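Local atomic coordinates of hypothetical protein Atu2144 (Agrobacterium tumefaciens, PDB entry 2ODF), a protein that is of unknown function but belongs to the N-formylglutamate amidohydrolase family, and so probably hydrolyses the amide bond of an N-acylated amino acid. Residues A[6-10]-A[121-126]; A[33-39]-A[80-86]; A[131-135]-A[209-213]. One frame throughout, in Å; residues are numbered along the deposited sequence.

How the interactions relate
Interactions 1 and 3 both use helix 116-143, while interaction 2 joins two loops beside it. Interactions 1 and 2 adjoin, their centres about 12 Å apart: Phe-8 CE1 lies 3.3 Å from Phe-82 CE2, Leu-126 CD1 lies 3.5 Å from Val-86 CG1, and Arg-122 NH1 probably donates to Val-86 O at 2.9 Å. Interaction 3 uses the same helix further along; its centre is about 19 Å from that of interaction 1 and 18 Å from that of interaction 2, and it touches neither. Interaction 2 joins loops that follow neighbouring parallel strands. Its His-33 packs against His-154, a position consistent with the family's expected catalytic region.

Interaction 1: A[6-10]-A[121-126]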
loop_
_atom_site.group_PDB
_atom_site.type_symbol
_atom_site.label_atom_id
_atom_site.label_comp_id
_atom_site.label_asym_id
_atom_site.label_seq_id
_atom_site.Cartn_x
_atom_site.Cartn_y
_atom_site.Cartn_z
ATOM N N ARG A 6 16.464 -8.316 3.548
ATOM C CA ARG A 6 15.281 -7.522 3.076
ATOM C C ARG A 6 14.343 -8.413 2.247
ATOM O O ARG A 6 14.298 -9.645 2.428
ATOM C CB ARG A 6 15.743 -6.303 2.261
ATOM C CG ARG A 6 14.767 -5.075 2.282
ATOM C CD ARG A 6 14.954 -4.162 1.063
ATOM N NE ARG A 6 14.873 -4.928 -0.192
ATOM C CZ ARG A 6 15.364 -4.537 -1.373
ATOM N NH1 ARG A 6 15.992 -3.369 -1.528
ATOM N NH2 ARG A 6 15.233 -5.333 -2.413
ATOM N N PHE A 7 13.593 -7.788 1.343
ATOM C CA PHE A 7 12.562 -8.469 0.603
ATOM C C PHE A 7 13.145 -9.328 -0.509
ATOM O O PHE A 7 12.735 -10.481 -0.677
ATOM C CB PHE A 7 11.574 -7.450 0.035
ATOM C CG PHE A 7 10.271 -8.052 -0.326
ATOM C CD1 PHE A 7 10.066 -8.579 -1.580
ATOM C CD2 PHE A 7 9.259 -8.170 0.619
ATOM C CE1 PHE A 7 8.849 -9.159 -1.909
ATOM C CE2 PHE A 7 8.066 -8.767 0.303
ATOM C CZ PHE A 7 7.848 -9.246 -0.963
ATOM N N PHE A 8 14.079 -8.748 -1.264
ATOM C CA PHE A 8 14.705 -9.391 -2.423
ATOM C C PHE A 8 16.191 -9.648 -2.195
ATOM O O PHE A 8 16.892 -8.830 -1.591
ATOM C CB PHE A 8 14.581 -8.519 -3.703
ATOM C CG PHE A 8 13.157 -8.197 -4.109
ATOM C CD1 PHE A 8 12.317 -9.194 -4.588
ATOM C CD2 PHE A 8 12.670 -6.901 -4.043
ATOM C CE1 PHE A 8 11.022 -8.913 -4.960
ATOM C CE2 PHE A 8 11.381 -6.616 -4.406
ATOM C CZ PHE A 8 10.553 -7.631 -4.869
ATOM N N THR A 9 16.679 -10.757 -2.725
ATOM C CA THR A 9 18.122 -10.958 -2.847
ATOM C C THR A 9 18.647 -10.030 -3.946
ATOM O O THR A 9 17.879 -9.566 -4.802
ATOM C CB THR A 9 18.467 -12.421 -3.204
ATOM O OG1 THR A 9 17.946 -12.737 -4.494
ATOM C CG2 THR A 9 17.893 -13.397 -2.160
ATOM N N GLU A 10 19.948 -9.760 -3.937
ATOM C CA GLU A 10 20.582 -9.037 -5.053
ATOM C C GLU A 10 20.296 -9.686 -6.402
ATOM O O GLU A 10 19.850 -9.010 -7.317
ATOM C CB GLU A 10 22.109 -8.899 -4.861
ATOM C CG GLU A 10 22.572 -7.541 -4.322
ATOM C CD GLU A 10 24.098 -7.350 -4.428
ATOM O OE1 GLU A 10 24.631 -7.245 -5.566
ATOM O OE2 GLU A 10 24.763 -7.324 -3.367
ATOM N N ALA A 121 4.816 -5.322 4.034
ATOM C CA ALA A 121 6.022 -5.692 3.302
ATOM C C ALA A 121 5.709 -5.960 1.826
ATOM O O ALA A 121 6.352 -5.392 0.924
ATOM C CB ALA A 121 6.697 -6.928 3.962
ATOM N N ARG A 122 4.686 -6.784 1.581
ATOM C CA ARG A 122 4.314 -7.145 0.206
ATOM C C ARG A 122 3.727 -5.974 -0.546
ATOM O O ARG A 122 4.018 -5.772 -1.699
ATOM C CB ARG A 122 3.311 -8.281 0.234
ATOM C CG ARG A 122 3.874 -9.529 0.872
ATOM C CD ARG A 122 2.882 -10.612 0.771
ATOM N NE ARG A 122 3.272 -11.824 1.480
ATOM C CZ ARG A 122 2.703 -13.012 1.294
ATOM N NH1 ARG A 122 1.756 -13.170 0.371
ATOM N NH2 ARG A 122 3.087 -14.050 2.032
ATOM N N THR A 123 2.870 -5.206 0.120
ATOM C CA THR A 123 2.263 -4.036 -0.485
ATOM C C THR A 123 3.311 -3.005 -0.928
ATOM O O THR A 123 3.228 -2.429 -2.021
ATOM C CB THR A 123 1.240 -3.381 0.493
ATOM O OG1 THR A 123 0.220 -4.329 0.871
ATOM C CG2 THR A 123 0.605 -2.190 -0.129
ATOM N N SER A 124 4.318 -2.807 -0.089
ATOM C CA SER A 124 5.368 -1.823 -0.325
ATOM C C SER A 124 6.352 -2.213 -1.406
ATOM O O SER A 124 6.871 -1.346 -2.088
ATOM C CB SER A 124 6.191 -1.601 0.951
ATOM O OG SER A 124 7.227 -0.681 0.693
ATOM N N ALA A 125 6.641 -3.499 -1.488
ATOM C CA ALA A 125 7.725 -4.040 -2.316
ATOM C C ALA A 125 7.254 -4.426 -3.711
ATOM O O ALA A 125 8.020 -4.292 -4.670
ATOM C CB ALA A 125 8.343 -5.240 -1.646
ATOM N N LEU A 126 6.008 -4.909 -3.812
ATOM C CA LEU A 126 5.463 -5.413 -5.064
ATOM C C LEU A 126 4.393 -4.537 -5.664
ATOM O O LEU A 126 4.498 -4.216 -6.822
ATOM C CB LEU A 126 4.918 -6.823 -4.901
ATOM C CG LEU A 126 5.978 -7.899 -4.601
ATOM C CD1 LEU A 126 5.257 -9.202 -4.268
ATOM C CD2 LEU A 126 7.035 -8.078 -5.746
#
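An irregular chain end can be fixed to a helix by very few side chains, provided that they are large and the helix offers small ones. Here Phe-7 does most of the work. Its chi1 is t and its chi2 is near -90°, which carries the ring out to the helix, where the CB of Ala-125 sits over one face, 3.6 Å from the ring centroid and 10° off the normal: a CH-pi contact. Ala-121, one turn earlier, completes the shallow seat, with Phe-7 CE2 at 4.3 Å from its CB, while Phe-7 CE1 approaches Leu-126 CG at 4.1 Å.

Phe-8 adopts the other solution, chi1 m. Its CB leaves sideways, yet the ring end reaches the helix and meets Leu-126 edge-on, Phe-8 CZ lying 3.7 Å from Leu-126 CD2. Leu-126 is in the mt rotamer, also leaving sideways before its methyls close in. Arg-122 points away and contributes little to the contact; its guanidinium is engaged by Glu-118. The side-chain contacts are apolar, although both rings also lie against helix carbonyl oxygens; 229 Å² is buried.

Segment 6-10 meets helix 116-143 through Phe-7 and Phe-8 and then leads away in the loop before strand 16-19, an outermost strand of the main sheet within this chain. Phe-8 also meets Phe-82 in the loop after strand 77-80, while Ser-124 faces the second subunit, bonding to its Asp-132.

Interaction 2: A[33-39]-A[80-86]; sequences HASATIP and QRFSRLV
A guanidinium lies flat on an imidazole: Arg-84 (chi1 p, chi2 t, chi3 m) stacks on His-33 (chi1 m) with centres 3.8 Å apart and planes at 15°, its CZ 3.4 Å from His-33 CE1. The two loops leave strands 27-31 and 77-80, parallel neighbours in the mixed sheet of an alpha/beta fold, and each carries an ST turn. Asp-88 binds both stacked groups, by a salt bridge to Arg-84 and a hydrogen bond to His-33; this cluster at the strand ends, where such folds usually place their active sites, is consistent with a catalytic region.

Neither segment forms a regular element across the contact. After Ser-35 (phi/psi -135/139) and a bent Ala-36 (-93/-1), residues 37-39 run extended. Opposite, Phe-82 and Ser-83 are extended and 84-86 take helical phi/psi without the regular hydrogen bonds. CA atoms approach most closely at Ala-36 with Ser-83 (4.5 Å) and Thr-37 with Phe-82 (4.8 Å), so the chains pass in opposite directions there. Ser-83 N donates to Thr-37 O at 2.8 Å.

Ser-35, chi1 t, gives its OG proton to Arg-81 O (2.8 Å), and the same OG receives Thr-37 N (3.2 Å). Ser-83, also t, takes Leu-85 N on OG at 2.9 Å and has Ala-57 O as an outside partner. Pro-39 packs on Phe-82 (CG to CD1, 3.8 Å) and Val-86 (CD to CG2, 3.8 Å). Water 1 links the loops, lying 3.0 Å from Ser-35 O and accepting from Arg-84 N at 2.9 Å.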
loop_
_atom_site.group_PDB
_atom_site.type_symbol
_atom_site.label_atom_id
_atom_site.label_comp_id
_atom_site.label_asym_id
_atom_site.label_seq_id
_atom_site.Cartn_x
_atom_site.Cartn_y
_atom_site.Cartn_z
ATOM N N HIS A 33 0.443 -10.489 -14.250
ATOM C CA HIS A 33 0.644 -11.912 -13.937
ATOM C C HIS A 33 1.710 -12.566 -14.792
ATOM O O HIS A 33 1.637 -13.757 -15.084
ATOM C CB HIS A 33 -0.684 -12.678 -14.031
ATOM C CG HIS A 33 -1.755 -12.150 -13.121
ATOM N ND1 HIS A 33 -3.092 -12.379 -13.343
ATOM C CD2 HIS A 33 -1.688 -11.363 -12.017
ATOM C CE1 HIS A 33 -3.809 -11.787 -12.400
ATOM N NE2 HIS A 33 -2.982 -11.146 -11.591
ATOM N N ALA A 34 2.740 -11.787 -15.111
ATOM C CA ALA A 34 3.775 -12.123 -16.068
ATOM C C ALA A 34 4.684 -13.250 -15.597
ATOM O O ALA A 34 5.195 -14.015 -16.418
ATOM C CB ALA A 34 4.650 -10.866 -16.346
ATOM N N SER A 35 4.907 -13.324 -14.285
ATOM C CA SER A 35 5.992 -14.153 -13.742
ATOM C C SER A 35 5.589 -15.000 -12.552
ATOM O O SER A 35 4.893 -14.548 -11.658
ATOM C CB SER A 35 7.192 -13.277 -13.379
ATOM O OG SER A 35 8.197 -14.074 -12.745
ATOM N N ALA A 36 6.072 -16.235 -12.553
ATOM C CA ALA A 36 5.771 -17.224 -11.531
ATOM C C ALA A 36 6.805 -17.228 -10.398
ATOM O O ALA A 36 6.648 -17.981 -9.424
ATOM C CB ALA A 36 5.701 -18.588 -12.178
ATOM N N THR A 37 7.823 -16.371 -10.504
ATOM C CA THR A 37 8.924 -16.338 -9.557
ATOM C C THR A 37 8.458 -16.002 -8.118
ATOM O O THR A 37 7.700 -15.066 -7.893
ATOM C CB THR A 37 10.008 -15.357 -9.971
ATOM O OG1 THR A 37 10.395 -15.616 -11.339
ATOM C CG2 THR A 37 11.221 -15.513 -9.053
ATOM N N ILE A 38 8.898 -16.822 -7.176
ATOM C CA ILE A 38 8.651 -16.605 -5.749
ATOM C C ILE A 38 9.962 -16.068 -5.184
ATOM O O ILE A 38 11.013 -16.715 -5.340
ATOM C CB ILE A 38 8.285 -17.919 -4.991
ATOM C CG1 ILE A 38 7.147 -18.704 -5.670
ATOM C CG2 ILE A 38 7.929 -17.605 -3.521
ATOM C CD1 ILE A 38 5.871 -17.922 -5.907
ATOM N N PRO A 39 9.923 -14.897 -4.513
ATOM C CA PRO A 39 11.134 -14.410 -3.873
ATOM C C PRO A 39 11.686 -15.462 -2.915
ATOM O O PRO A 39 10.914 -16.186 -2.297
ATOM C CB PRO A 39 10.666 -13.175 -3.099
ATOM C CG PRO A 39 9.440 -12.746 -3.772
ATOM C CD PRO A 39 8.784 -13.981 -4.292
ATOM N N GLN A 80 5.283 -7.278 -13.972
ATOM C CA GLN A 80 5.643 -7.672 -12.615
ATOM C C GLN A 80 6.532 -8.895 -12.691
ATOM O O GLN A 80 6.201 -9.866 -13.393
ATOM C CB GLN A 80 4.324 -7.930 -11.880
ATOM C CG GLN A 80 4.342 -8.358 -10.463
ATOM C CD GLN A 80 5.291 -7.598 -9.533
ATOM O OE1 GLN A 80 5.012 -6.476 -9.063
ATOM N NE2 GLN A 80 6.362 -8.251 -9.192
ATOM N N ARG A 81 7.672 -8.847 -12.005
ATOM C CA ARG A 81 8.658 -9.932 -12.067
ATOM C C ARG A 81 8.467 -11.060 -11.033
ATOM O O ARG A 81 9.194 -12.033 -11.071
ATOM C CB ARG A 81 10.072 -9.338 -11.994
ATOM C CG ARG A 81 10.353 -8.419 -13.181
ATOM C CD ARG A 81 11.754 -7.917 -13.224
ATOM N NE ARG A 81 12.713 -8.990 -13.460
ATOM C CZ ARG A 81 13.478 -9.540 -12.526
ATOM N NH1 ARG A 81 13.417 -9.119 -11.264
ATOM N NH2 ARG A 81 14.316 -10.520 -12.863
ATOM N N PHE A 82 7.490 -10.925 -10.135
ATOM C CA PHE A 82 7.192 -11.932 -9.125
ATOM C C PHE A 82 5.732 -12.307 -9.082
ATOM O O PHE A 82 4.865 -11.552 -9.554
ATOM C CB PHE A 82 7.693 -11.458 -7.731
ATOM C CG PHE A 82 9.175 -11.193 -7.718
ATOM C CD1 PHE A 82 10.073 -12.205 -7.448
ATOM C CD2 PHE A 82 9.660 -9.956 -8.106
ATOM C CE1 PHE A 82 11.428 -11.971 -7.530
ATOM C CE2 PHE A 82 10.986 -9.719 -8.174
ATOM C CZ PHE A 82 11.876 -10.720 -7.888
ATOM N N SER A 83 5.483 -13.494 -8.516
ATOM C CA SER A 83 4.208 -14.171 -8.598
ATOM C C SER A 83 3.063 -13.447 -7.929
ATOM O O SER A 83 3.215 -12.867 -6.816
ATOM C CB SER A 83 4.304 -15.559 -7.967
ATOM O OG SER A 83 3.053 -16.213 -7.984
ATOM N N ARG A 84 1.910 -13.552 -8.589
ATOM C CA ARG A 84 0.625 -13.089 -8.064
ATOM C C ARG A 84 0.254 -13.810 -6.749
ATOM O O ARG A 84 -0.680 -13.387 -6.051
ATOM C CB ARG A 84 -0.493 -13.337 -9.088
ATOM C CG ARG A 84 -0.763 -14.852 -9.388
ATOM C CD ARG A 84 -1.890 -15.062 -10.373
ATOM N NE ARG A 84 -3.143 -14.503 -9.881
ATOM C CZ ARG A 84 -4.319 -14.598 -10.484
ATOM N NH1 ARG A 84 -4.432 -15.212 -11.649
ATOM N NH2 ARG A 84 -5.381 -14.041 -9.931
ATOM N N LEU A 85 0.907 -14.941 -6.473
ATOM C CA LEU A 85 0.688 -15.631 -5.185
ATOM C C LEU A 85 1.187 -14.827 -3.999
ATOM O O LEU A 85 0.601 -14.927 -2.910
ATOM C CB LEU A 85 1.327 -17.006 -5.163
ATOM C CG LEU A 85 0.688 -18.081 -6.040
ATOM C CD1 LEU A 85 1.649 -19.242 -6.111
ATOM C CD2 LEU A 85 -0.630 -18.500 -5.522
ATOM N N VAL A 86 2.243 -14.034 -4.196
ATOM C CA VAL A 86 2.773 -13.185 -3.153
ATOM C C VAL A 86 1.942 -11.893 -3.048
ATOM O O VAL A 86 1.489 -11.507 -1.968
ATOM C CB VAL A 86 4.279 -12.880 -3.352
ATOM C CG1 VAL A 86 4.806 -12.024 -2.178
ATOM C CG2 VAL A 86 5.069 -14.198 -3.409
HETATM O O HOH W 1 1.976 -13.938 -11.450
HETATM O O HOH W 2 3.600 -11.801 -12.034
HETATM O O HOH W 3 11.615 -12.992 -11.726
#

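Interaction 3: A[131-135]-A[209-213]; sequences HDRVS and TLRLH
Two histidines, His-213 and His-131, account for well over half of the 253 Å² buried where these helical segments meet. The segment axes approach to 11.0 Å and cross at -49°, with N-to-C directions 49° apart; in CA register His-131 faces Thr-209 at 8.1 Å and Ser-135 faces His-213 at 6.6 Å. Both imidazoles have chi1 m and chi2 near -70°, and both CA-to-CB bonds point toward the opposite segment. Meeting rim to rim, with centroids 5.0 Å apart and planes at 19°, they share a hydrogen bond of 2.8 Å between His-131 ND1 and His-213 NE2.

Each ring is then covered on one face by an aliphatic methyl from the other segment. Leu-212 CD1 sits 3.6 Å from the His-131 centroid, and Val-134 CG1 sits 3.4 Å from that of His-213, only 3° off the normal. Cys-89 O binds His-131 NE2. Thr-209 OG1, 3.5 Å from His-131 CE1, bonds to Glu-32, and Arg-211 reaches Glu-116 of the second subunit.

Helix 116-143 leads to strand 149-156 and helix 208-213 to its parallel neighbour 220-227, so the contact joins two helices packed on one face of the sheet, an arrangement typical of alpha/beta folds such as the zinc exopeptidases.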
loop_
_atom_site.group_PDB
_atom_site.type_symbol
_atom_site.label_atom_id
_atom_site.label_comp_id
_atom_site.label_asym_id
_atom_site.label_seq_id
_atom_site.Cartn_x
_atom_site.Cartn_y
_atom_site.Cartn_z
ATOM N N HIS A 131 2.502 -0.164 -9.669
ATOM C CA HIS A 131 1.578 0.843 -10.047
ATOM C C HIS A 131 2.184 2.220 -10.155
ATOM O O HIS A 131 1.787 2.977 -10.963
ATOM C CB HIS A 131 0.320 0.760 -9.225
ATOM C CG HIS A 131 -0.467 -0.481 -9.482
ATOM N ND1 HIS A 131 -1.145 -0.694 -10.647
ATOM C CD2 HIS A 131 -0.610 -1.602 -8.754
ATOM C CE1 HIS A 131 -1.692 -1.887 -10.615
ATOM N NE2 HIS A 131 -1.392 -2.450 -9.472
ATOM N N ASP A 132 3.158 2.521 -9.325
ATOM C CA ASP A 132 3.822 3.796 -9.373
ATOM C C ASP A 132 4.558 3.956 -10.727
ATOM O O ASP A 132 4.624 4.991 -11.261
ATOM C CB ASP A 132 4.785 3.969 -8.203
ATOM C CG ASP A 132 4.107 4.454 -6.909
ATOM O OD1 ASP A 132 2.917 4.707 -6.881
ATOM O OD2 ASP A 132 4.803 4.590 -5.943
ATOM N N ARG A 133 5.144 2.893 -11.202
ATOM C CA ARG A 133 5.903 2.963 -12.418
ATOM C C ARG A 133 4.966 3.147 -13.598
ATOM O O ARG A 133 5.230 3.890 -14.447
ATOM C CB ARG A 133 6.716 1.709 -12.614
ATOM C CG ARG A 133 7.624 1.767 -13.771
ATOM C CD ARG A 133 8.701 2.760 -13.569
ATOM N NE ARG A 133 9.746 2.558 -14.531
ATOM C CZ ARG A 133 10.709 1.665 -14.403
ATOM N NH1 ARG A 133 10.767 0.912 -13.342
ATOM N NH2 ARG A 133 11.626 1.542 -15.328
ATOM N N VAL A 134 3.859 2.435 -13.607
ATOM C CA VAL A 134 2.864 2.587 -14.637
ATOM C C VAL A 134 2.389 4.032 -14.633
ATOM O O VAL A 134 2.391 4.684 -15.608
ATOM C CB VAL A 134 1.727 1.624 -14.420
ATOM C CG1 VAL A 134 0.615 1.897 -15.338
ATOM C CG2 VAL A 134 2.209 0.186 -14.489
ATOM N N SER A 135 2.047 4.538 -13.476
ATOM C CA SER A 135 1.631 5.906 -13.346
ATOM C C SER A 135 2.686 6.938 -13.815
ATOM O O SER A 135 2.379 7.935 -14.394
ATOM C CB SER A 135 1.236 6.170 -11.903
ATOM O OG SER A 135 0.049 5.527 -11.601
ATOM N N THR A 209 -6.467 -2.570 -12.295
ATOM C CA THR A 209 -5.449 -1.825 -13.032
ATOM C C THR A 209 -6.049 -0.753 -13.987
ATOM O O THR A 209 -5.534 0.363 -14.102
ATOM C CB THR A 209 -4.515 -2.823 -13.770
ATOM O OG1 THR A 209 -3.823 -3.631 -12.780
ATOM C CG2 THR A 209 -3.543 -2.089 -14.662
ATOM N N LEU A 210 -7.125 -1.101 -14.675
ATOM C CA LEU A 210 -7.853 -0.146 -15.515
ATOM C C LEU A 210 -8.427 1.016 -14.643
ATOM O O LEU A 210 -8.306 2.196 -14.997
ATOM C CB LEU A 210 -8.992 -0.851 -16.256
ATOM C CG LEU A 210 -8.612 -2.062 -17.143
ATOM C CD1 LEU A 210 -9.860 -2.663 -17.831
ATOM C CD2 LEU A 210 -7.504 -1.640 -18.131
ATOM N N ARG A 211 -9.017 0.662 -13.513
ATOM C CA ARG A 211 -9.540 1.647 -12.559
ATOM C C ARG A 211 -8.456 2.589 -12.031
ATOM O O ARG A 211 -8.733 3.773 -11.832
ATOM C CB ARG A 211 -10.288 0.995 -11.394
ATOM C CG ARG A 211 -11.571 0.297 -11.793
ATOM C CD ARG A 211 -12.321 -0.317 -10.632
ATOM N NE ARG A 211 -13.576 -0.882 -11.123
ATOM C CZ ARG A 211 -14.401 -1.622 -10.399
ATOM N NH1 ARG A 211 -14.139 -1.869 -9.119
ATOM N NH2 ARG A 211 -15.505 -2.104 -10.964
ATOM N N LEU A 212 -7.235 2.088 -11.817
ATOM C CA LEU A 212 -6.134 2.928 -11.329
ATOM C C LEU A 212 -5.540 3.860 -12.369
ATOM O O LEU A 212 -5.172 4.991 -12.050
ATOM C CB LEU A 212 -4.996 2.067 -10.771
ATOM C CG LEU A 212 -5.227 1.241 -9.495
ATOM C CD1 LEU A 212 -3.883 0.716 -8.986
ATOM C CD2 LEU A 212 -5.969 2.054 -8.427
ATOM N N HIS A 213 -5.425 3.397 -13.605
ATOM C CA HIS A 213 -4.576 4.069 -14.597
ATOM C C HIS A 213 -5.277 4.622 -15.836
ATOM O O HIS A 213 -4.799 5.601 -16.398
ATOM C CB HIS A 213 -3.475 3.109 -15.060
ATOM C CG HIS A 213 -2.603 2.613 -13.943
ATOM N ND1 HIS A 213 -1.765 3.447 -13.237
ATOM C CD2 HIS A 213 -2.426 1.371 -13.426
ATOM C CE1 HIS A 213 -1.114 2.739 -12.325
ATOM N NE2 HIS A 213 -1.513 1.482 -12.403
#